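Local atomic coordinates of uncharacterized protein (Pyrococcus abyssi, PDB entry 5IFF), a protein that acts as a restriction DNA glycosylase (R.PabI), probably excising adenine from its recognition sequence, and is caught here as a tetramer on nonspecific double-stranded DNA. Residues K24-I30 / D53-Q59; K107-E112 / Y124-P129; G138-V144 / M157-P163. The protein carries 2 engineered substitutions. One frame throughout, in Å; residues are numbered along the deposited sequence.

Contact 1: residues K24-I30 / D53-Q59. Engineered in segment 24-30: Ala26 (natural residue Arg). Engineered in segment 53-59: Ala57 (natural residue Glu).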
loop_
_atom_site.group_PDB
_atom_site.type_symbol
_atom_site.label_atom_id
_atom_site.label_comp_id
_atom_site.label_asym_id
_atom_site.label_seq_id
_atom_site.Cartn_x
_atom_site.Cartn_y
_atom_site.Cartn_z
ATOM N N LYS A 24 -1.053 4.323 -14.320
ATOM C CA LYS A 24 -1.797 5.314 -15.084
ATOM C C LYS A 24 -1.071 5.696 -16.405
ATOM O O LYS A 24 -1.688 5.751 -17.503
ATOM C CB LYS A 24 -2.019 6.586 -14.259
ATOM C CG LYS A 24 -3.001 7.596 -14.981
ATOM C CD LYS A 24 -3.148 8.919 -14.207
ATOM C CE LYS A 24 -3.787 8.732 -12.832
ATOM N NZ LYS A 24 -5.185 8.235 -12.994
ATOM N N ILE A 25 0.228 5.985 -16.275
ATOM C CA ILE A 25 1.021 6.546 -17.363
ATOM C C ILE A 25 2.388 5.857 -17.348
ATOM O O ILE A 25 3.111 5.950 -16.352
ATOM C CB ILE A 25 1.210 8.081 -17.236
ATOM C CG1 ILE A 25 -0.145 8.799 -17.206
ATOM C CG2 ILE A 25 1.995 8.657 -18.478
ATOM C CD1 ILE A 25 -0.043 10.254 -16.745
ATOM N N ALA A 26 2.731 5.182 -18.441
ATOM C CA ALA A 26 4.065 4.557 -18.564
ATOM C C ALA A 26 4.455 4.389 -20.052
ATOM O O ALA A 26 3.608 4.188 -20.938
ATOM C CB ALA A 26 4.115 3.201 -17.858
ATOM N N VAL A 27 5.762 4.450 -20.308
ATOM C CA VAL A 27 6.322 4.218 -21.641
ATOM C C VAL A 27 6.303 2.713 -21.884
ATOM O O VAL A 27 6.681 1.922 -21.002
ATOM C CB VAL A 27 7.758 4.812 -21.732
ATOM C CG1 VAL A 27 8.456 4.489 -23.104
ATOM C CG2 VAL A 27 7.684 6.322 -21.557
ATOM N N LYS A 28 5.817 2.296 -23.047
ATOM C CA LYS A 28 5.719 0.876 -23.373
ATOM C C LYS A 28 6.209 0.633 -24.798
ATOM O O LYS A 28 6.141 1.517 -25.627
ATOM C CB LYS A 28 4.276 0.409 -23.221
ATOM C CG LYS A 28 3.817 0.372 -21.763
ATOM C CD LYS A 28 2.502 -0.322 -21.634
ATOM C CE LYS A 28 2.131 -0.576 -20.153
ATOM N NZ LYS A 28 0.644 -0.780 -20.059
ATOM N N LYS A 29 6.670 -0.582 -25.068
ATOM C CA LYS A 29 7.174 -0.935 -26.392
ATOM C C LYS A 29 6.111 -1.783 -27.056
ATOM O O LYS A 29 5.636 -2.781 -26.469
ATOM C CB LYS A 29 8.508 -1.681 -26.295
ATOM C CG LYS A 29 9.157 -1.923 -27.646
ATOM C CD LYS A 29 10.509 -2.618 -27.488
ATOM C CE LYS A 29 11.336 -2.500 -28.754
ATOM N NZ LYS A 29 12.541 -3.378 -28.684
ATOM N N ILE A 30 5.667 -1.348 -28.232
ATOM C CA ILE A 30 4.703 -2.104 -29.022
ATOM C C ILE A 30 5.319 -2.333 -30.387
ATOM O O ILE A 30 5.238 -1.471 -31.267
ATOM C CB ILE A 30 3.361 -1.379 -29.143
ATOM C CG1 ILE A 30 2.924 -0.872 -27.773
ATOM C CG2 ILE A 30 2.297 -2.293 -29.801
ATOM C CD1 ILE A 30 1.685 0.111 -27.807
ATOM N N ASP A 53 8.581 2.041 -32.252
ATOM C CA ASP A 53 7.998 1.025 -31.395
ATOM C C ASP A 53 7.668 1.522 -29.953
ATOM O O ASP A 53 7.112 0.765 -29.135
ATOM C CB ASP A 53 8.934 -0.173 -31.303
ATOM C CG ASP A 53 9.114 -0.878 -32.644
ATOM O OD1 ASP A 53 8.188 -0.789 -33.495
ATOM O OD2 ASP A 53 10.173 -1.500 -32.827
ATOM N N TYR A 54 8.048 2.750 -29.622
ATOM C CA TYR A 54 7.802 3.240 -28.252
ATOM C C TYR A 54 6.613 4.190 -28.167
ATOM O O TYR A 54 6.452 5.095 -28.992
ATOM C CB TYR A 54 9.020 3.933 -27.681
ATOM C CG TYR A 54 10.154 2.957 -27.492
ATOM C CD1 TYR A 54 10.221 2.171 -26.350
ATOM C CD2 TYR A 54 11.100 2.753 -28.505
ATOM C CE1 TYR A 54 11.244 1.231 -26.182
ATOM C CE2 TYR A 54 12.142 1.828 -28.349
ATOM C CZ TYR A 54 12.206 1.060 -27.192
ATOM O OH TYR A 54 13.215 0.114 -27.026
ATOM N N TYR A 55 5.788 3.964 -27.140
ATOM C CA TYR A 55 4.574 4.758 -26.935
ATOM C C TYR A 55 4.443 5.181 -25.503
ATOM O O TYR A 55 4.906 4.488 -24.577
ATOM C CB TYR A 55 3.310 3.962 -27.293
ATOM C CG TYR A 55 3.255 3.493 -28.732
ATOM C CD1 TYR A 55 4.107 2.491 -29.187
ATOM C CD2 TYR A 55 2.336 4.048 -29.617
ATOM C CE1 TYR A 55 4.060 2.049 -30.514
ATOM C CE2 TYR A 55 2.283 3.607 -30.941
ATOM C CZ TYR A 55 3.124 2.609 -31.370
ATOM O OH TYR A 55 3.081 2.174 -32.684
ATOM N N ILE A 56 3.714 6.258 -25.305
ATOM C CA ILE A 56 3.245 6.523 -23.939
ATOM C C ILE A 56 1.865 5.898 -23.813
ATOM O O ILE A 56 0.948 6.302 -24.545
ATOM C CB ILE A 56 3.110 8.036 -23.625
ATOM C CG1 ILE A 56 4.463 8.734 -23.688
ATOM C CG2 ILE A 56 2.523 8.200 -22.214
ATOM C CD1 ILE A 56 4.302 10.218 -23.811
ATOM N N ALA A 57 1.744 4.920 -22.928
ATOM C CA ALA A 57 0.494 4.249 -22.639
ATOM C C ALA A 57 -0.192 4.922 -21.458
ATOM O O ALA A 57 0.324 4.895 -20.349
ATOM C CB ALA A 57 0.754 2.763 -22.329
ATOM N N TRP A 58 -1.381 5.463 -21.701
ATOM C CA TRP A 58 -2.074 6.259 -20.737
ATOM C C TRP A 58 -3.445 5.632 -20.515
ATOM O O TRP A 58 -4.293 5.599 -21.452
ATOM C CB TRP A 58 -2.203 7.667 -21.260
ATOM C CG TRP A 58 -2.877 8.687 -20.336
ATOM C CD1 TRP A 58 -3.251 8.535 -19.005
ATOM C CD2 TRP A 58 -3.244 10.048 -20.705
ATOM N NE1 TRP A 58 -3.797 9.725 -18.547
ATOM C CE2 TRP A 58 -3.798 10.644 -19.543
ATOM C CE3 TRP A 58 -3.113 10.792 -21.879
ATOM C CZ2 TRP A 58 -4.267 11.977 -19.556
ATOM C CZ3 TRP A 58 -3.594 12.124 -21.888
ATOM C CH2 TRP A 58 -4.160 12.694 -20.727
ATOM N N GLN A 59 -3.640 5.119 -19.318
ATOM C CA GLN A 59 -4.944 4.612 -18.905
ATOM C C GLN A 59 -5.730 5.822 -18.487
ATOM O O GLN A 59 -5.596 6.300 -17.339
ATOM C CB GLN A 59 -4.818 3.580 -17.760
ATOM C CG GLN A 59 -6.100 2.874 -17.491
ATOM C CD GLN A 59 -6.799 3.455 -16.287
ATOM O OE1 GLN A 59 -6.291 3.379 -15.171
ATOM N NE2 GLN A 59 -7.959 4.075 -16.511
HETATM O O HOH W 1 -6.564 8.008 -15.513
HETATM O O HOH W 2 -5.097 5.468 -13.522
#

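Contact 2: residues K107-E112 / Y124-P129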
loop_
_atom_site.group_PDB
_atom_site.type_symbol
_atom_site.label_atom_id
_atom_site.label_comp_id
_atom_site.label_asym_id
_atom_site.label_seq_id
_atom_site.Cartn_x
_atom_site.Cartn_y
_atom_site.Cartn_z
ATOM N N LYS A 107 -19.175 -8.945 -23.847
ATOM C CA LYS A 107 -18.475 -10.066 -24.443
ATOM C C LYS A 107 -17.888 -10.940 -23.365
ATOM O O LYS A 107 -17.947 -12.162 -23.439
ATOM C CB LYS A 107 -17.371 -9.582 -25.378
ATOM C CG LYS A 107 -17.883 -9.119 -26.704
ATOM C CD LYS A 107 -16.783 -8.504 -27.542
ATOM C CE LYS A 107 -16.199 -9.530 -28.499
ATOM N NZ LYS A 107 -17.162 -9.913 -29.579
ATOM N N GLY A 108 -17.328 -10.302 -22.358
ATOM C CA GLY A 108 -16.797 -11.018 -21.214
ATOM C C GLY A 108 -15.549 -11.798 -21.578
ATOM O O GLY A 108 -14.865 -11.486 -22.551
ATOM N N ILE A 109 -15.289 -12.839 -20.796
ATOM C CA ILE A 109 -14.100 -13.672 -20.906
ATOM C C ILE A 109 -14.507 -15.135 -21.053
ATOM O O ILE A 109 -15.331 -15.609 -20.282
ATOM C CB ILE A 109 -13.233 -13.475 -19.660
ATOM C CG1 ILE A 109 -12.619 -12.070 -19.692
ATOM C CG2 ILE A 109 -12.184 -14.552 -19.553
ATOM C CD1 ILE A 109 -12.603 -11.324 -18.357
ATOM N N ARG A 110 -13.978 -15.853 -22.042
ATOM C CA ARG A 110 -14.332 -17.272 -22.178
ATOM C C ARG A 110 -13.118 -18.219 -21.995
ATOM O O ARG A 110 -11.979 -17.845 -22.275
ATOM C CB ARG A 110 -14.999 -17.519 -23.532
ATOM C CG ARG A 110 -14.082 -17.423 -24.744
ATOM C CD ARG A 110 -14.872 -17.632 -26.033
ATOM N NE ARG A 110 -14.019 -17.930 -27.188
ATOM C CZ ARG A 110 -13.561 -17.018 -28.043
ATOM N NH1 ARG A 110 -13.866 -15.741 -27.870
ATOM N NH2 ARG A 110 -12.793 -17.381 -29.069
ATOM N N ARG A 111 -13.360 -19.436 -21.510
ATOM C CA ARG A 111 -12.279 -20.412 -21.410
ATOM C C ARG A 111 -12.493 -21.485 -22.461
ATOM O O ARG A 111 -13.565 -22.078 -22.539
ATOM C CB ARG A 111 -12.195 -21.032 -20.016
ATOM C CG ARG A 111 -11.069 -22.091 -19.906
ATOM C CD ARG A 111 -11.059 -22.818 -18.586
ATOM N NE ARG A 111 -10.783 -21.968 -17.425
ATOM C CZ ARG A 111 -9.622 -21.375 -17.178
ATOM N NH1 ARG A 111 -9.452 -20.641 -16.088
ATOM N NH2 ARG A 111 -8.624 -21.510 -18.032
ATOM N N GLU A 112 -11.479 -21.712 -23.290
ATOM C CA GLU A 112 -11.569 -22.698 -24.355
ATOM C C GLU A 112 -10.711 -23.885 -24.013
ATOM O O GLU A 112 -9.601 -23.731 -23.503
ATOM C CB GLU A 112 -11.127 -22.118 -25.699
ATOM C CG GLU A 112 -12.050 -21.040 -26.278
ATOM C CD GLU A 112 -11.749 -20.742 -27.748
ATOM O OE1 GLU A 112 -10.797 -21.339 -28.300
ATOM O OE2 GLU A 112 -12.462 -19.912 -28.353
ATOM N N TYR A 124 -5.852 -25.335 -21.169
ATOM C CA TYR A 124 -7.014 -24.519 -21.541
ATOM C C TYR A 124 -6.500 -23.151 -21.955
ATOM O O TYR A 124 -5.336 -22.832 -21.727
ATOM C CB TYR A 124 -8.019 -24.380 -20.391
ATOM C CG TYR A 124 -8.693 -25.690 -20.048
ATOM C CD1 TYR A 124 -9.931 -26.018 -20.580
ATOM C CD2 TYR A 124 -8.060 -26.626 -19.219
ATOM C CE1 TYR A 124 -10.537 -27.234 -20.278
ATOM C CE2 TYR A 124 -8.652 -27.836 -18.914
ATOM C CZ TYR A 124 -9.891 -28.135 -19.445
ATOM O OH TYR A 124 -10.496 -29.337 -19.148
ATOM N N GLU A 125 -7.355 -22.351 -22.584
ATOM C CA GLU A 125 -6.974 -20.987 -22.918
ATOM C C GLU A 125 -8.048 -20.023 -22.410
ATOM O O GLU A 125 -9.222 -20.212 -22.709
ATOM C CB GLU A 125 -6.764 -20.854 -24.432
ATOM C CG GLU A 125 -5.406 -21.346 -24.919
ATOM C CD GLU A 125 -5.243 -21.355 -26.463
ATOM O OE1 GLU A 125 -6.255 -21.351 -27.201
ATOM O OE2 GLU A 125 -4.084 -21.371 -26.936
ATOM N N ASP A 126 -7.663 -19.030 -21.602
ATOM C CA ASP A 126 -8.586 -17.961 -21.209
ATOM C C ASP A 126 -8.490 -16.818 -22.228
ATOM O O ASP A 126 -7.385 -16.383 -22.564
ATOM C CB ASP A 126 -8.284 -17.454 -19.801
ATOM C CG ASP A 126 -8.765 -18.414 -18.725
ATOM O OD1 ASP A 126 -9.761 -19.129 -18.983
ATOM O OD2 ASP A 126 -8.163 -18.441 -17.629
ATOM N N VAL A 127 -9.637 -16.323 -22.702
ATOM C CA VAL A 127 -9.646 -15.469 -23.886
ATOM C C VAL A 127 -10.335 -14.139 -23.551
ATOM O O VAL A 127 -11.518 -14.128 -23.209
ATOM C CB VAL A 127 -10.364 -16.145 -25.098
ATOM C CG1 VAL A 127 -10.106 -15.371 -26.373
ATOM C CG2 VAL A 127 -9.914 -17.610 -25.272
ATOM N N TYR A 128 -9.562 -13.057 -23.601
ATOM C CA TYR A 128 -10.018 -11.709 -23.246
ATOM C C TYR A 128 -10.232 -10.851 -24.495
ATOM O O TYR A 128 -9.330 -10.741 -25.329
ATOM C CB TYR A 128 -8.999 -11.004 -22.363
ATOM C CG TYR A 128 -8.825 -11.561 -20.982
ATOM C CD1 TYR A 128 -8.189 -12.791 -20.773
ATOM C CD2 TYR A 128 -9.264 -10.849 -19.874
ATOM C CE1 TYR A 128 -8.028 -13.297 -19.496
ATOM C CE2 TYR A 128 -9.100 -11.348 -18.595
ATOM C CZ TYR A 128 -8.476 -12.572 -18.416
ATOM O OH TYR A 128 -8.313 -13.056 -17.145
ATOM N N PRO A 129 -11.408 -10.210 -24.615
ATOM C CA PRO A 129 -11.653 -9.389 -25.806
ATOM C C PRO A 129 -10.954 -8.030 -25.677
ATOM O O PRO A 129 -10.945 -7.433 -24.589
ATOM C CB PRO A 129 -13.182 -9.236 -25.811
ATOM C CG PRO A 129 -13.495 -9.111 -24.339
ATOM C CD PRO A 129 -12.487 -10.062 -23.628
#

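Contact 3: residues G138-V144 / M157-P163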
loop_
_atom_site.group_PDB
_atom_site.type_symbol
_atom_site.label_atom_id
_atom_site.label_comp_id
_atom_site.label_asym_id
_atom_site.label_seq_id
_atom_site.Cartn_x
_atom_site.Cartn_y
_atom_site.Cartn_z
ATOM N N GLY A 138 -0.826 7.744 -35.856
ATOM C CA GLY A 138 -0.101 6.659 -35.180
ATOM C C GLY A 138 -0.623 6.300 -33.787
ATOM O O GLY A 138 -0.246 5.242 -33.215
ATOM N N GLU A 139 -1.492 7.147 -33.227
ATOM C CA GLU A 139 -2.013 6.894 -31.876
ATOM C C GLU A 139 -2.919 5.666 -31.907
ATOM O O GLU A 139 -3.590 5.443 -32.906
ATOM C CB GLU A 139 -2.788 8.106 -31.304
ATOM C CG GLU A 139 -1.929 9.333 -30.966
ATOM C CD GLU A 139 -1.699 10.260 -32.183
ATOM O OE1 GLU A 139 -2.131 9.936 -33.326
ATOM O OE2 GLU A 139 -1.073 11.315 -31.997
ATOM N N PHE A 140 -2.930 4.885 -30.815
ATOM C CA PHE A 140 -3.831 3.735 -30.686
ATOM C C PHE A 140 -4.829 4.055 -29.600
ATOM O O PHE A 140 -4.452 4.623 -28.580
ATOM C CB PHE A 140 -3.077 2.448 -30.277
ATOM C CG PHE A 140 -2.179 1.899 -31.355
ATOM C CD1 PHE A 140 -2.711 1.519 -32.575
ATOM C CD2 PHE A 140 -0.813 1.730 -31.141
ATOM C CE1 PHE A 140 -1.899 0.983 -33.572
ATOM C CE2 PHE A 140 -0.004 1.207 -32.147
ATOM C CZ PHE A 140 -0.542 0.843 -33.352
ATOM N N ILE A 141 -6.074 3.652 -29.788
ATOM C CA ILE A 141 -7.058 3.736 -28.691
ATOM C C ILE A 141 -7.487 2.324 -28.427
ATOM O O ILE A 141 -7.949 1.662 -29.357
ATOM C CB ILE A 141 -8.277 4.571 -29.050
ATOM C CG1 ILE A 141 -7.881 6.025 -29.275
ATOM C CG2 ILE A 141 -9.410 4.439 -27.916
ATOM C CD1 ILE A 141 -7.759 6.383 -30.800
ATOM N N GLY A 142 -7.278 1.838 -27.198
ATOM C CA GLY A 142 -7.589 0.458 -26.876
ATOM C C GLY A 142 -8.605 0.328 -25.711
ATOM O O GLY A 142 -8.628 1.165 -24.816
ATOM N N ILE A 143 -9.389 -0.755 -25.702
ATOM C CA ILE A 143 -10.278 -1.033 -24.573
ATOM C C ILE A 143 -10.070 -2.472 -24.141
ATOM O O ILE A 143 -10.080 -3.391 -24.954
ATOM C CB ILE A 143 -11.759 -0.804 -24.914
ATOM C CG1 ILE A 143 -11.904 0.470 -25.773
ATOM C CG2 ILE A 143 -12.638 -0.733 -23.609
ATOM C CD1 ILE A 143 -13.151 0.500 -26.630
ATOM N N VAL A 144 -9.787 -2.669 -22.872
ATOM C CA VAL A 144 -9.503 -4.036 -22.418
ATOM C C VAL A 144 -10.376 -4.306 -21.195
ATOM O O VAL A 144 -10.991 -3.375 -20.651
ATOM C CB VAL A 144 -8.036 -4.210 -22.053
ATOM C CG1 VAL A 144 -7.158 -4.032 -23.301
ATOM C CG2 VAL A 144 -7.667 -3.169 -21.011
ATOM N N MET A 157 -11.330 -0.877 -19.295
ATOM C CA MET A 157 -10.406 0.252 -19.151
ATOM C C MET A 157 -10.040 0.769 -20.525
ATOM O O MET A 157 -9.830 -0.017 -21.429
ATOM C CB MET A 157 -9.130 -0.160 -18.398
ATOM C CG MET A 157 -9.418 -0.596 -16.892
ATOM S SD MET A 157 -8.020 -0.272 -15.809
ATOM C CE MET A 157 -6.794 -1.349 -16.540
ATOM N N VAL A 158 -9.970 2.089 -20.683
ATOM C CA VAL A 158 -9.619 2.663 -21.963
ATOM C C VAL A 158 -8.199 3.232 -21.886
ATOM O O VAL A 158 -7.832 3.853 -20.872
ATOM C CB VAL A 158 -10.623 3.777 -22.384
ATOM C CG1 VAL A 158 -10.132 4.487 -23.716
ATOM C CG2 VAL A 158 -12.027 3.172 -22.570
ATOM N N TYR A 159 -7.413 3.016 -22.941
ATOM C CA TYR A 159 -6.009 3.410 -22.992
ATOM C C TYR A 159 -5.841 4.201 -24.255
ATOM O O TYR A 159 -6.468 3.871 -25.287
ATOM C CB TYR A 159 -5.041 2.212 -23.087
ATOM C CG TYR A 159 -4.834 1.467 -21.798
ATOM C CD1 TYR A 159 -5.799 0.583 -21.337
ATOM C CD2 TYR A 159 -3.664 1.629 -21.055
ATOM C CE1 TYR A 159 -5.618 -0.105 -20.143
ATOM C CE2 TYR A 159 -3.471 0.946 -19.876
ATOM C CZ TYR A 159 -4.448 0.077 -19.432
ATOM O OH TYR A 159 -4.275 -0.589 -18.268
ATOM N N VAL A 160 -4.995 5.219 -24.214
ATOM C CA VAL A 160 -4.488 5.772 -25.494
ATOM C C VAL A 160 -2.970 5.538 -25.486
ATOM O O VAL A 160 -2.309 5.714 -24.455
ATOM C CB VAL A 160 -4.837 7.269 -25.679
ATOM C CG1 VAL A 160 -4.348 8.051 -24.490
ATOM C CG2 VAL A 160 -4.231 7.818 -26.966
ATOM N N CYS A 161 -2.428 5.087 -26.609
ATOM C CA CYS A 161 -0.998 4.832 -26.734
ATOM C C CYS A 161 -0.479 5.881 -27.721
ATOM O O CYS A 161 -0.865 5.857 -28.888
ATOM C CB CYS A 161 -0.712 3.436 -27.277
ATOM S SG CYS A 161 -1.167 2.167 -26.017
ATOM N N ILE A 162 0.374 6.769 -27.229
ATOM C CA ILE A 162 0.834 7.938 -27.975
ATOM C C ILE A 162 2.265 7.693 -28.445
ATOM O O ILE A 162 3.134 7.570 -27.611
ATOM C CB ILE A 162 0.833 9.191 -27.112
ATOM C CG1 ILE A 162 -0.638 9.547 -26.687
ATOM C CG2 ILE A 162 1.347 10.370 -27.965
ATOM C CD1 ILE A 162 -0.726 10.469 -25.451
ATOM N N PRO A 163 2.520 7.669 -29.763
ATOM C CA PRO A 163 3.935 7.460 -30.190
ATOM C C PRO A 163 4.891 8.529 -29.645
ATOM O O PRO A 163 4.574 9.733 -29.696
ATOM C CB PRO A 163 3.867 7.535 -31.719
ATOM C CG PRO A 163 2.367 7.185 -32.042
ATOM C CD PRO A 163 1.598 7.792 -30.906
#

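Contact 1: residues K24-I30 / D53-Q59
Strands 25-29 and 54-59 run antiparallel, their axes 4.5 Å apart at closest and 142° between directions, a marked twist. The ladder is regular: Ala26 N to Ala57 O (3.1 Å) and Ala57 N to Ala26 O (2.8 Å) bond one pair, Lys28 N to Tyr55 O (2.8 Å) and Tyr55 N to Lys28 O (2.9 Å) the next. Beyond the strand pairs, Ile30 N reaches Asp53 O at 2.7 Å and Gln59 N reaches Lys24 O at 2.7 Å.

One face carries Ile25, Val27, Ile56 and Trp58; Ile25 CG1 lies 3.6 Å from Trp58 CD1, with Ile25 CD1 over the indole face. Opposite, the engineered Ala26 and Ala57 replace Arg and Glu, and Lys28 CD lies 3.6 Å from Ala57 CB. Ile30 CD1 makes a CH-pi contact with Tyr55, 4.0 Å from the ring centroid. Two waters link Lys24 NZ to Gln59 O and OE1; the amine also hydrogen-bonds the Tyr70 hydroxyl.

Gln59, which binds adenine in another structure of this protein though none is bound to this chain, sits at the ladder's end, where Lys24 packs on a DNA phosphate. Strand 11-17 packs against Ile25, Ile56 and Trp58, while strand 54-59 continues the sheet into strand 154-163.

Contact 2: residues K107-E112 / Y124-P129
Ile109 lies over one face of the Tyr128 ring, its CG1 4.0 Å from the ring centroid in a CH-pi contact and its CD1 3.5 Å from Tyr128 CE2. The overlap opens an antiparallel pairing of strand 110-114 with the long strand 121-134, in the part of the sheet that extends into the second subunit. The short strand axes cross at 153° and come within 4.6 Å.

Before the ladder starts, Gly108, the first residue after the helix to leave helical angles, has positive phi, which favours glycine, and turns the chain into the strand. Arg110 and Val127 then form a hydrogen-bonded pair, the bond from Arg110 N to Val127 O (3.2 Å) being longer than that from Val127 N to Arg110 O (2.8 Å). Glu112 and Glu125 form the next such pair, with Glu112 N to Glu125 O and Glu125 N to Glu112 O both at 2.8 Å.

On the face with Val127, the guanidinium of Arg110 rests over Val127 CG1 and its NH1 forms a salt bridge with Glu125 of the second subunit, while Glu125 answers Arg110 of that subunit, a reciprocal pair. Tyr124, Asp126 and Tyr128 pair with a strand of the same neighbour. On the other face, Arg111 NH2 lies 2.8 Å from Asp126 OD1, a charge-only salt bridge, the oxygen well out of the guanidinium plane and less surely placed. Within its own strand, Arg110 is held by a neighbour two residues on: NE and NH2 of Arg110 both donate to OE2 of Glu112, at 2.8 and 2.7 Å.

Contact 3: residues G138-V144 / M157-P163
Ile141, Ile143, Val158 and Val160 form the apolar centre, all on one face of the beta hairpin made by strands 140-147 and 154-163. Across the strands, Ile143 CG2 approaches Val158 CG2 at 4.1 Å and Ile141 CG2 approaches Val158 CG1 at 4.3 Å, so Val158 touches both isoleucines. The other face holds Val144, whose CG2 lies 3.8 Å from Tyr159 CE1 and 4.2 Å from Met157 CB, and Phe140, whose CB meets Cys161 CB at 3.9 Å while its ring edge faces that cysteine.

Between these two faces the backbone is an antiparallel ladder with a 157° angle between short axes 4.7 Å apart. Three hydrogen-bonded pairs, Phe140 with Cys161, Gly142 with Tyr159 and Val144 with Met157, each supply two backbone hydrogen bonds; in the first, Phe140 N to Cys161 O measures 3.0 Å and Cys161 N to Phe140 O 2.9 Å. At the far end Gly138 O lies 3.5 Å from Pro163 CG. Gly138 adopts backbone angles that call for glycine. Beside it Glu139 packs its CG 3.8 Å from Pro163 CD, and its carboxylate hydrogen-bonds Ser137, Tyr184 and Asn166.

Val158 binds adenine in another structure of this protein, as do Gln59 and Ile60, which lie beside this hairpin, so strand 154-163 contributes directly to the base-binding site. Helix 188-201 covers the isoleucine and valine face through Leu194, Ala197, Phe198 and Ile200; strand 121-134 flanks strand 140-147, and strand 54-59 lies alongside strand 154-163.

Overall arrangement
From the N terminus, contact 1 comes first, bringing 24-30 and 53-59 together and closing a largely irregular loop of 22 residues. After helices 72-81 and 87-99, contact 2 closes a shorter excursion, and contact 3 then closes a hairpin. The three follow in series, with none nested or crossed, yet all belong to one large antiparallel sheet. Contacts 1 and 3 sit side by side, centres about 9 Å apart, because strands 54-59 and 154-163 are neighbours; Ile56 N lies 2.7 Å from Ile162 O. Strand 121-134 carries the sheet from contact 3 outward to contact 2, whose centre is about 25 Å from that of contact 1, linking adenine-site strands to the subunit interface.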